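Local atomic coordinates of odorant binding protein, antennal (Anopheles gambiae, PDB entry 3R1P), a protein that probably binds small hydrophobic odorant molecules in the mosquito antenna, and here holds a palmitic acid molecule inside its all-helical fold. Residues A[109-114]-A[118-123]; A[48-53]-A[101-106]. One frame throughout, in Å; residues are numbered along the deposited sequence.

In the fold
Both interactions draw on helix 99-110, and their centres lie about 13 Å apart, both within an all-helical PBP/GOBP-type fold closed by four disulfides. Interaction 2 comes first along the chain: 48-53 crosses 101-106 about 5 Å from the centre of the molecule. Interaction 1 follows where that helix ends, the chain turning through 111-113 into helix 114-125, at about 9 Å from the centre. Palmitic acid relates the two. Its hydrocarbon chain touches Phe-111 and Phe-120 of interaction 1, while the side chain of Ile-50 in interaction 2 lies about 5 Å from it and Leu-53 touches it.

Interaction 1. Residues A[109-114]-A[118-123]; sequences CYFNAH and IKFCHL. With PLM (palmitic acid), chain G.
Phe-111 and Phe-120 each place CG anti to their own carbonyl carbon and beside the backbone N (chi1 -56° and -76°), which sends the two rings toward each other, one from the loop just after helix 99-110, the other from helix 114-125. The short connection between these consecutive helices belongs to the all-helical PBP/GOBP fold: helix 99-110 ends, Phe-111 is the first residue to leave helical geometry, and Ala-113 is the N-cap residue of helix 114-125. The side chains cross at about a right angle. CE2 of Phe-111 and CE2 of Phe-120 come within 3.6 Å. The rings form an oblique pair, the planes inclined at 60° and the centroids 5.1 Å apart. CD2 of Tyr-110 covers one face of the Phe-111 ring near its rim, and Val-117 also touches Phe-111.

The palmitic acid runs along this aromatic pair. Its carbon CC packs 3.6 Å from CB of Phe-120, and nearer the carboxyl end of the ligand, C6 lies 3.9 Å from CE1 of the same residue. Phe-111 meets the ligand less closely, its CE1 standing 4.1 Å from carbon CA of the palmitic acid. The two rings thus form part of an apolar wall of the binding pocket, contributed by both sides of the connection.

Disulfides tie down both arms, Cys-109 to Cys-91 and Cys-121 to Cys-35. Polar contact between the segments is confined to the first turn of helix 114-125. There Ile-118 N donates to His-114 O over 3.1 Å, the i to i+4 bond of that turn, nearly straight and in the carbonyl plane, while CG1 of Ile-118 lies 3.3 Å from the same His-114 O.

Interaction 2. Residues A[48-53]-A[101-106]; sequences CYIHCL and ETAYET
Ala-103 sets its methyl group directly against the backbone of His-51, with CB 3.4 Å from His-51 N and 3.8 Å from His-51 CB. This is a close, nearly perpendicular helix crossing near the centre of the PBP/GOBP fold: the axes of 48-53 and 101-106 approach to 7.6 Å at 86°. The small alanine side chain lets the backbones come so near, the CA atoms of His-51 and Ala-103 being 5.0 Å apart.

Beside it, Ile-50 reaches segment 101-106 with both branches. Its CG2, anti to the backbone N, lies 3.8 Å from Ala-103 CB, while CD1 on the other branch comes 4.5 Å from CD1 of Tyr-104, at the edge of the ring and near its plane. No hydrogen bond joins the two segments; they meet by van der Waals packing of side chains and backbone.

Farther out, the disulfide Cys-48 to Cys-100 and the salt bridge Glu-101 to Lys-47 link the crossing helices, and Cys-52 to Cys-21 ties helix 44-56 to helix 11-25. Lys-47 also forms a cation-pi contact with Tyr-104, whose hydroxyl is hydrogen-bonded to Lys-108. Within helix 99-110, Thr-102 O accepts hydrogen bonds from both Thr-106 N and Thr-106 OG1, from opposite faces of its carbonyl plane, the hydroxyl at 2.7 Å.

Interaction 1. Residues A[109-114]-A[118-123]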
ATOM      1  N   CYS A 109      -0.617  -9.252   4.969  1.00 20.41           N
ATOM      2  CA  CYS A 109      -0.067 -10.573   4.684  1.00 20.02           C
ATOM      3  C   CYS A 109       1.448 -10.497   4.400  1.00 26.98           C
ATOM      4  O   CYS A 109       2.223 -11.234   5.008  1.00 27.61           O
ATOM      5  CB  CYS A 109      -0.839 -11.187   3.514  1.00 19.19           C
ATOM      6  SG  CYS A 109      -0.321 -12.850   3.020  1.00 22.17           S
ATOM      7  N   TYR A 110       1.847  -9.624   3.455  1.00 25.95           N
ATOM      8  CA  TYR A 110       3.214  -9.491   2.945  1.00 27.17           C
ATOM      9  C   TYR A 110       4.202  -8.694   3.793  1.00 32.94           C
ATOM     10  O   TYR A 110       5.334  -9.139   3.976  1.00 31.76           O
ATOM     11  CB  TYR A 110       3.189  -9.003   1.493  1.00 28.70           C
ATOM     12  CG  TYR A 110       4.459  -9.297   0.731  1.00 31.03           C
ATOM     13  CD1 TYR A 110       4.812 -10.604   0.399  1.00 33.26           C
ATOM     14  CD2 TYR A 110       5.301  -8.268   0.321  1.00 32.11           C
ATOM     15  CE1 TYR A 110       5.994 -10.885  -0.287  1.00 34.86           C
ATOM     16  CE2 TYR A 110       6.471  -8.533  -0.393  1.00 33.16           C
ATOM     17  CZ  TYR A 110       6.805  -9.842  -0.712  1.00 42.68           C
ATOM     18  OH  TYR A 110       7.959 -10.113  -1.419  1.00 47.57           O
ATOM     19  N   PHE A 111       3.796  -7.506   4.267  1.00 31.72           N
ATOM     20  CA  PHE A 111       4.649  -6.652   5.099  1.00 33.16           C
ATOM     21  C   PHE A 111       4.278  -6.830   6.575  1.00 40.61           C
ATOM     22  O   PHE A 111       3.787  -5.910   7.220  1.00 40.09           O
ATOM     23  CB  PHE A 111       4.605  -5.176   4.633  1.00 34.55           C
ATOM     24  CG  PHE A 111       4.971  -4.983   3.178  1.00 36.07           C
ATOM     25  CD1 PHE A 111       3.998  -4.685   2.232  1.00 39.46           C
ATOM     26  CD2 PHE A 111       6.285  -5.141   2.746  1.00 38.37           C
ATOM     27  CE1 PHE A 111       4.340  -4.506   0.887  1.00 40.49           C
ATOM     28  CE2 PHE A 111       6.622  -4.975   1.398  1.00 41.42           C
ATOM     29  CZ  PHE A 111       5.651  -4.648   0.480  1.00 39.73           C
ATOM     30  N   ASN A 112       4.487  -8.053   7.085  1.00 40.64           N
ATOM     31  CA  ASN A 112       4.165  -8.437   8.462  1.00 42.04           C
ATOM     32  C   ASN A 112       5.163  -7.903   9.502  1.00 48.05           C
ATOM     33  O   ASN A 112       4.780  -7.707  10.657  1.00 48.63           O
ATOM     34  CB  ASN A 112       3.999  -9.959   8.581  1.00 44.12           C
ATOM     35  CG  ASN A 112       5.111 -10.776   7.956  1.00 66.55           C
ATOM     36  OD1 ASN A 112       6.294 -10.412   7.975  1.00 59.82           O
ATOM     37  ND2 ASN A 112       4.741 -11.882   7.342  1.00 59.54           N
ATOM     38  N   ALA A 113       6.437  -7.685   9.097  1.00 44.74           N
ATOM     39  CA  ALA A 113       7.486  -7.165   9.979  1.00 44.66           C
ATOM     40  C   ALA A 113       7.366  -5.651  10.132  1.00 48.52           C
ATOM     41  O   ALA A 113       7.144  -4.946   9.149  1.00 47.57           O
ATOM     42  CB  ALA A 113       8.866  -7.537   9.454  1.00 45.34           C
ATOM     43  N   HIS A 114       7.492  -5.161  11.378  1.00 46.12           N
ATOM     44  CA  HIS A 114       7.392  -3.740  11.734  1.00 45.95           C
ATOM     45  C   HIS A 114       8.375  -2.852  10.967  1.00 47.03           C
ATOM     46  O   HIS A 114       7.987  -1.771  10.522  1.00 45.59           O
ATOM     47  CB  HIS A 114       7.576  -3.550  13.246  1.00 47.46           C
ATOM     48  CG  HIS A 114       6.330  -3.766  14.039  1.00 51.73           C
ATOM     49  ND1 HIS A 114       5.886  -5.035  14.355  1.00 54.32           N
ATOM     50  CD2 HIS A 114       5.485  -2.858  14.578  1.00 53.83           C
ATOM     51  CE1 HIS A 114       4.784  -4.862  15.066  1.00 54.03           C
ATOM     52  NE2 HIS A 114       4.506  -3.568  15.228  1.00 53.96           N
ATOM     53  N   ILE A 118       7.666   0.533   8.521  1.00 24.67           N
ATOM     54  CA  ILE A 118       8.339   1.786   8.897  1.00 23.96           C
ATOM     55  C   ILE A 118       9.160   2.393   7.734  1.00 27.55           C
ATOM     56  O   ILE A 118       9.051   3.591   7.473  1.00 26.01           O
ATOM     57  CB  ILE A 118       9.159   1.623  10.221  1.00 26.99           C
ATOM     58  CG1 ILE A 118       8.217   1.403  11.424  1.00 27.50           C
ATOM     59  CG2 ILE A 118      10.060   2.836  10.481  1.00 27.39           C
ATOM     60  CD1 ILE A 118       8.902   0.957  12.772  1.00 30.42           C
ATOM     61  N   LYS A 119       9.954   1.562   7.040  1.00 25.41           N
ATOM     62  CA  LYS A 119      10.775   1.985   5.903  1.00 26.24           C
ATOM     63  C   LYS A 119       9.936   2.594   4.776  1.00 31.10           C
ATOM     64  O   LYS A 119      10.266   3.689   4.319  1.00 30.11           O
ATOM     65  CB  LYS A 119      11.642   0.833   5.393  1.00 29.86           C
ATOM     66  CG  LYS A 119      12.857   0.574   6.293  1.00 48.47           C
ATOM     67  CD  LYS A 119      13.652  -0.644   5.839  1.00 59.44           C
ATOM     68  CE  LYS A 119      14.778  -0.976   6.790  1.00 66.22           C
ATOM     69  NZ  LYS A 119      15.607  -2.100   6.286  1.00 70.58           N
ATOM     70  N   PHE A 120       8.827   1.921   4.379  1.00 28.75           N
ATOM     71  CA  PHE A 120       7.906   2.430   3.358  1.00 29.01           C
ATOM     72  C   PHE A 120       7.167   3.660   3.883  1.00 31.24           C
ATOM     73  O   PHE A 120       6.942   4.613   3.130  1.00 29.38           O
ATOM     74  CB  PHE A 120       6.914   1.347   2.899  1.00 31.45           C
ATOM     75  CG  PHE A 120       7.528   0.325   1.981  1.00 33.83           C
ATOM     76  CD1 PHE A 120       7.789   0.633   0.651  1.00 37.87           C
ATOM     77  CD2 PHE A 120       7.830  -0.951   2.437  1.00 36.33           C
ATOM     78  CE1 PHE A 120       8.353  -0.313  -0.203  1.00 39.15           C
ATOM     79  CE2 PHE A 120       8.412  -1.890   1.589  1.00 39.48           C
ATOM     80  CZ  PHE A 120       8.665  -1.567   0.272  1.00 38.18           C
ATOM     81  N   CYS A 121       6.833   3.650   5.193  1.00 27.12           N
ATOM     82  CA  CYS A 121       6.166   4.763   5.873  1.00 25.43           C
ATOM     83  C   CYS A 121       7.019   6.027   5.749  1.00 29.89           C
ATOM     84  O   CYS A 121       6.501   7.053   5.321  1.00 30.57           O
ATOM     85  CB  CYS A 121       5.884   4.410   7.330  1.00 24.70           C
ATOM     86  SG  CYS A 121       5.061   5.718   8.264  1.00 26.95           S
ATOM     87  N   HIS A 122       8.327   5.942   6.077  1.00 25.00           N
ATOM     88  CA  HIS A 122       9.263   7.063   6.003  1.00 24.55           C
ATOM     89  C   HIS A 122       9.441   7.586   4.569  1.00 29.20           C
ATOM     90  O   HIS A 122       9.414   8.796   4.350  1.00 27.40           O
ATOM     91  CB  HIS A 122      10.634   6.665   6.572  1.00 24.70           C
ATOM     92  CG  HIS A 122      10.657   6.453   8.059  1.00 26.98           C
ATOM     93  ND1 HIS A 122      11.772   5.927   8.681  1.00 28.56           N
ATOM     94  CD2 HIS A 122       9.701   6.676   8.994  1.00 27.12           C
ATOM     95  CE1 HIS A 122      11.478   5.879   9.971  1.00 26.90           C
ATOM     96  NE2 HIS A 122      10.238   6.310  10.206  1.00 26.61           N
ATOM     97  N   LEU A 123       9.636   6.667   3.607  1.00 27.53           N
ATOM     98  CA  LEU A 123       9.867   6.987   2.193  1.00 28.00           C
ATOM     99  C   LEU A 123       8.726   7.788   1.569  1.00 32.11           C
ATOM    100  O   LEU A 123       8.975   8.777   0.875  1.00 31.51           O
ATOM    101  CB  LEU A 123      10.111   5.687   1.394  1.00 28.34           C
ATOM    102  CG  LEU A 123      10.334   5.849  -0.116  1.00 34.14           C
ATOM    103  CD1 LEU A 123      11.674   6.518  -0.413  1.00 35.09           C
ATOM    104  CD2 LEU A 123      10.215   4.524  -0.833  1.00 37.52           C
TER
HETATM  105  C1  PLM G 128       9.972   4.210  -7.601  1.00 83.88           C
HETATM  106  O1  PLM G 128      11.056   4.636  -8.057  1.00 75.15           O
HETATM  107  O2  PLM G 128       9.046   3.823  -8.352  1.00 76.33           O
HETATM  108  C2  PLM G 128       9.795   4.166  -6.093  1.00 75.17           C
HETATM  109  C3  PLM G 128       8.403   3.687  -5.669  1.00 62.13           C
HETATM  110  C4  PLM G 128       8.380   3.142  -4.240  1.00 61.37           C
HETATM  111  C5  PLM G 128       6.986   3.244  -3.617  1.00 68.03           C
HETATM  112  C6  PLM G 128       6.569   1.962  -2.894  1.00 63.78           C
HETATM  113  C7  PLM G 128       5.067   1.936  -2.608  1.00 64.24           C
HETATM  114  C8  PLM G 128       4.610   0.569  -2.105  1.00 62.99           C
HETATM  115  C9  PLM G 128       3.666   0.676  -0.910  1.00 69.02           C
HETATM  116  CA  PLM G 128       3.532  -0.668  -0.197  1.00 50.43           C
HETATM  117  CB  PLM G 128       2.779  -0.540   1.123  1.00 55.83           C
HETATM  118  CC  PLM G 128       3.710  -0.084   2.241  1.00 59.09           C
HETATM  119  CD  PLM G 128       3.318  -0.670   3.596  1.00 66.02           C
HETATM  120  CE  PLM G 128       2.130   0.020   4.272  1.00 64.49           C
HETATM  121  CF  PLM G 128       1.765   1.385   3.688  1.00 61.08           C
HETATM  122  CG  PLM G 128       2.659   2.478   4.233  1.00 50.82           C

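Interaction 2. Residues A[48-53]-A[101-106]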
ATOM      1  N   CYS A  48      -7.870   2.571   1.135  1.00 27.13           N
ATOM      2  CA  CYS A  48      -8.009   3.020  -0.253  1.00 26.08           C
ATOM      3  C   CYS A  48      -6.750   3.705  -0.752  1.00 31.26           C
ATOM      4  O   CYS A  48      -6.428   3.571  -1.937  1.00 31.48           O
ATOM      5  CB  CYS A  48      -9.254   3.880  -0.447  1.00 26.16           C
ATOM      6  SG  CYS A  48     -10.812   2.981  -0.238  1.00 29.55           S
ATOM      7  N   TYR A  49      -5.992   4.387   0.159  1.00 26.62           N
ATOM      8  CA  TYR A  49      -4.710   5.022  -0.168  1.00 25.85           C
ATOM      9  C   TYR A  49      -3.727   3.941  -0.672  1.00 27.47           C
ATOM     10  O   TYR A  49      -3.017   4.159  -1.651  1.00 26.64           O
ATOM     11  CB  TYR A  49      -4.147   5.780   1.068  1.00 26.72           C
ATOM     12  CG  TYR A  49      -2.691   6.181   0.950  1.00 28.85           C
ATOM     13  CD1 TYR A  49      -2.326   7.417   0.426  1.00 30.80           C
ATOM     14  CD2 TYR A  49      -1.674   5.331   1.385  1.00 28.96           C
ATOM     15  CE1 TYR A  49      -0.983   7.781   0.296  1.00 31.75           C
ATOM     16  CE2 TYR A  49      -0.332   5.694   1.280  1.00 29.33           C
ATOM     17  CZ  TYR A  49       0.011   6.917   0.732  1.00 34.26           C
ATOM     18  OH  TYR A  49       1.340   7.260   0.618  1.00 28.71           O
ATOM     19  N   ILE A  50      -3.705   2.780   0.009  1.00 22.50           N
ATOM     20  CA  ILE A  50      -2.861   1.635  -0.343  1.00 22.23           C
ATOM     21  C   ILE A  50      -3.246   1.110  -1.735  1.00 26.79           C
ATOM     22  O   ILE A  50      -2.342   0.883  -2.554  1.00 26.39           O
ATOM     23  CB  ILE A  50      -2.899   0.527   0.737  1.00 25.14           C
ATOM     24  CG1 ILE A  50      -2.526   1.091   2.139  1.00 25.31           C
ATOM     25  CG2 ILE A  50      -1.988  -0.644   0.324  1.00 24.41           C
ATOM     26  CD1 ILE A  50      -2.783   0.125   3.344  1.00 29.56           C
ATOM     27  N   HIS A  51      -4.570   0.941  -2.003  1.00 24.71           N
ATOM     28  CA  HIS A  51      -5.050   0.500  -3.327  1.00 26.51           C
ATOM     29  C   HIS A  51      -4.561   1.477  -4.382  1.00 32.84           C
ATOM     30  O   HIS A  51      -4.039   1.045  -5.412  1.00 32.25           O
ATOM     31  CB  HIS A  51      -6.585   0.347  -3.407  1.00 27.80           C
ATOM     32  CG  HIS A  51      -7.052   0.185  -4.826  1.00 32.29           C
ATOM     33  ND1 HIS A  51      -7.621   1.239  -5.521  1.00 34.52           N
ATOM     34  CD2 HIS A  51      -6.860  -0.845  -5.683  1.00 34.04           C
ATOM     35  CE1 HIS A  51      -7.833   0.787  -6.747  1.00 34.12           C
ATOM     36  NE2 HIS A  51      -7.391  -0.466  -6.889  1.00 34.33           N
ATOM     37  N   CYS A  52      -4.685   2.797  -4.097  1.00 31.00           N
ATOM     38  CA  CYS A  52      -4.222   3.837  -4.999  1.00 31.68           C
ATOM     39  C   CYS A  52      -2.738   3.674  -5.369  1.00 32.45           C
ATOM     40  O   CYS A  52      -2.403   3.794  -6.547  1.00 32.97           O
ATOM     41  CB  CYS A  52      -4.524   5.222  -4.438  1.00 33.60           C
ATOM     42  SG  CYS A  52      -3.911   6.571  -5.471  1.00 37.93           S
ATOM     43  N   LEU A  53      -1.855   3.379  -4.373  1.00 25.48           N
ATOM     44  CA  LEU A  53      -0.417   3.158  -4.592  1.00 23.94           C
ATOM     45  C   LEU A  53      -0.158   1.989  -5.551  1.00 26.22           C
ATOM     46  O   LEU A  53       0.732   2.076  -6.394  1.00 25.35           O
ATOM     47  CB  LEU A  53       0.309   2.861  -3.269  1.00 24.00           C
ATOM     48  CG  LEU A  53       0.500   3.972  -2.250  1.00 28.57           C
ATOM     49  CD1 LEU A  53       1.279   3.441  -1.037  1.00 28.59           C
ATOM     50  CD2 LEU A  53       1.256   5.143  -2.846  1.00 31.33           C
ATOM     51  N   GLU A 101     -10.000  -3.142   0.552  1.00 19.00           N
ATOM     52  CA  GLU A 101      -9.794  -4.270   1.471  1.00 19.14           C
ATOM     53  C   GLU A 101      -8.756  -5.249   0.893  1.00 21.93           C
ATOM     54  O   GLU A 101      -7.921  -5.760   1.639  1.00 21.49           O
ATOM     55  CB  GLU A 101     -11.113  -4.995   1.766  1.00 20.66           C
ATOM     56  CG  GLU A 101     -12.082  -4.185   2.616  1.00 31.55           C
ATOM     57  CD  GLU A 101     -11.703  -3.895   4.062  1.00 54.69           C
ATOM     58  OE1 GLU A 101     -10.667  -4.403   4.558  1.00 37.42           O
ATOM     59  OE2 GLU A 101     -12.493  -3.180   4.718  1.00 54.69           O
ATOM     60  N   THR A 102      -8.780  -5.463  -0.439  1.00 16.25           N
ATOM     61  CA  THR A 102      -7.818  -6.345  -1.120  1.00 14.95           C
ATOM     62  C   THR A 102      -6.387  -5.824  -0.911  1.00 18.74           C
ATOM     63  O   THR A 102      -5.498  -6.608  -0.576  1.00 17.70           O
ATOM     64  CB  THR A 102      -8.181  -6.493  -2.622  1.00 16.75           C
ATOM     65  OG1 THR A 102      -9.457  -7.125  -2.748  1.00 18.28           O
ATOM     66  CG2 THR A 102      -7.140  -7.297  -3.403  1.00 15.77           C
ATOM     67  N   ALA A 103      -6.168  -4.500  -1.105  1.00 18.24           N
ATOM     68  CA  ALA A 103      -4.844  -3.881  -0.950  1.00 19.54           C
ATOM     69  C   ALA A 103      -4.367  -3.923   0.497  1.00 23.52           C
ATOM     70  O   ALA A 103      -3.196  -4.250   0.745  1.00 21.40           O
ATOM     71  CB  ALA A 103      -4.858  -2.447  -1.456  1.00 20.66           C
ATOM     72  N   TYR A 104      -5.274  -3.606   1.447  1.00 20.56           N
ATOM     73  CA  TYR A 104      -4.975  -3.667   2.872  1.00 20.65           C
ATOM     74  C   TYR A 104      -4.574  -5.086   3.301  1.00 24.68           C
ATOM     75  O   TYR A 104      -3.536  -5.251   3.949  1.00 25.49           O
ATOM     76  CB  TYR A 104      -6.168  -3.162   3.706  1.00 22.50           C
ATOM     77  CG  TYR A 104      -5.994  -3.403   5.191  1.00 24.52           C
ATOM     78  CD1 TYR A 104      -5.168  -2.579   5.962  1.00 27.12           C
ATOM     79  CD2 TYR A 104      -6.638  -4.460   5.825  1.00 24.95           C
ATOM     80  CE1 TYR A 104      -4.990  -2.810   7.328  1.00 28.76           C
ATOM     81  CE2 TYR A 104      -6.465  -4.700   7.187  1.00 25.84           C
ATOM     82  CZ  TYR A 104      -5.648  -3.867   7.935  1.00 35.12           C
ATOM     83  OH  TYR A 104      -5.467  -4.116   9.273  1.00 37.35           O
ATOM     84  N   GLU A 105      -5.401  -6.091   2.965  1.00 20.96           N
ATOM     85  CA  GLU A 105      -5.143  -7.490   3.317  1.00 21.52           C
ATOM     86  C   GLU A 105      -3.842  -8.009   2.712  1.00 24.56           C
ATOM     87  O   GLU A 105      -3.152  -8.803   3.350  1.00 24.50           O
ATOM     88  CB  GLU A 105      -6.308  -8.397   2.925  1.00 22.88           C
ATOM     89  CG  GLU A 105      -7.537  -8.265   3.812  1.00 31.25           C
ATOM     90  CD  GLU A 105      -8.630  -9.283   3.526  1.00 45.07           C
ATOM     91  OE1 GLU A 105      -8.318 -10.379   3.005  1.00 37.25           O
ATOM     92  OE2 GLU A 105      -9.804  -8.991   3.853  1.00 41.84           O
ATOM     93  N   THR A 106      -3.502  -7.557   1.492  1.00 18.85           N
ATOM     94  CA  THR A 106      -2.257  -7.972   0.827  1.00 17.93           C
ATOM     95  C   THR A 106      -1.040  -7.443   1.629  1.00 19.92           C
ATOM     96  O   THR A 106      -0.107  -8.204   1.894  1.00 17.80           O
ATOM     97  CB  THR A 106      -2.249  -7.546  -0.663  1.00 17.40           C
ATOM     98  OG1 THR A 106      -3.363  -8.127  -1.337  1.00 17.07           O
ATOM     99  CG2 THR A 106      -0.953  -7.925  -1.384  1.00 15.06           C
TER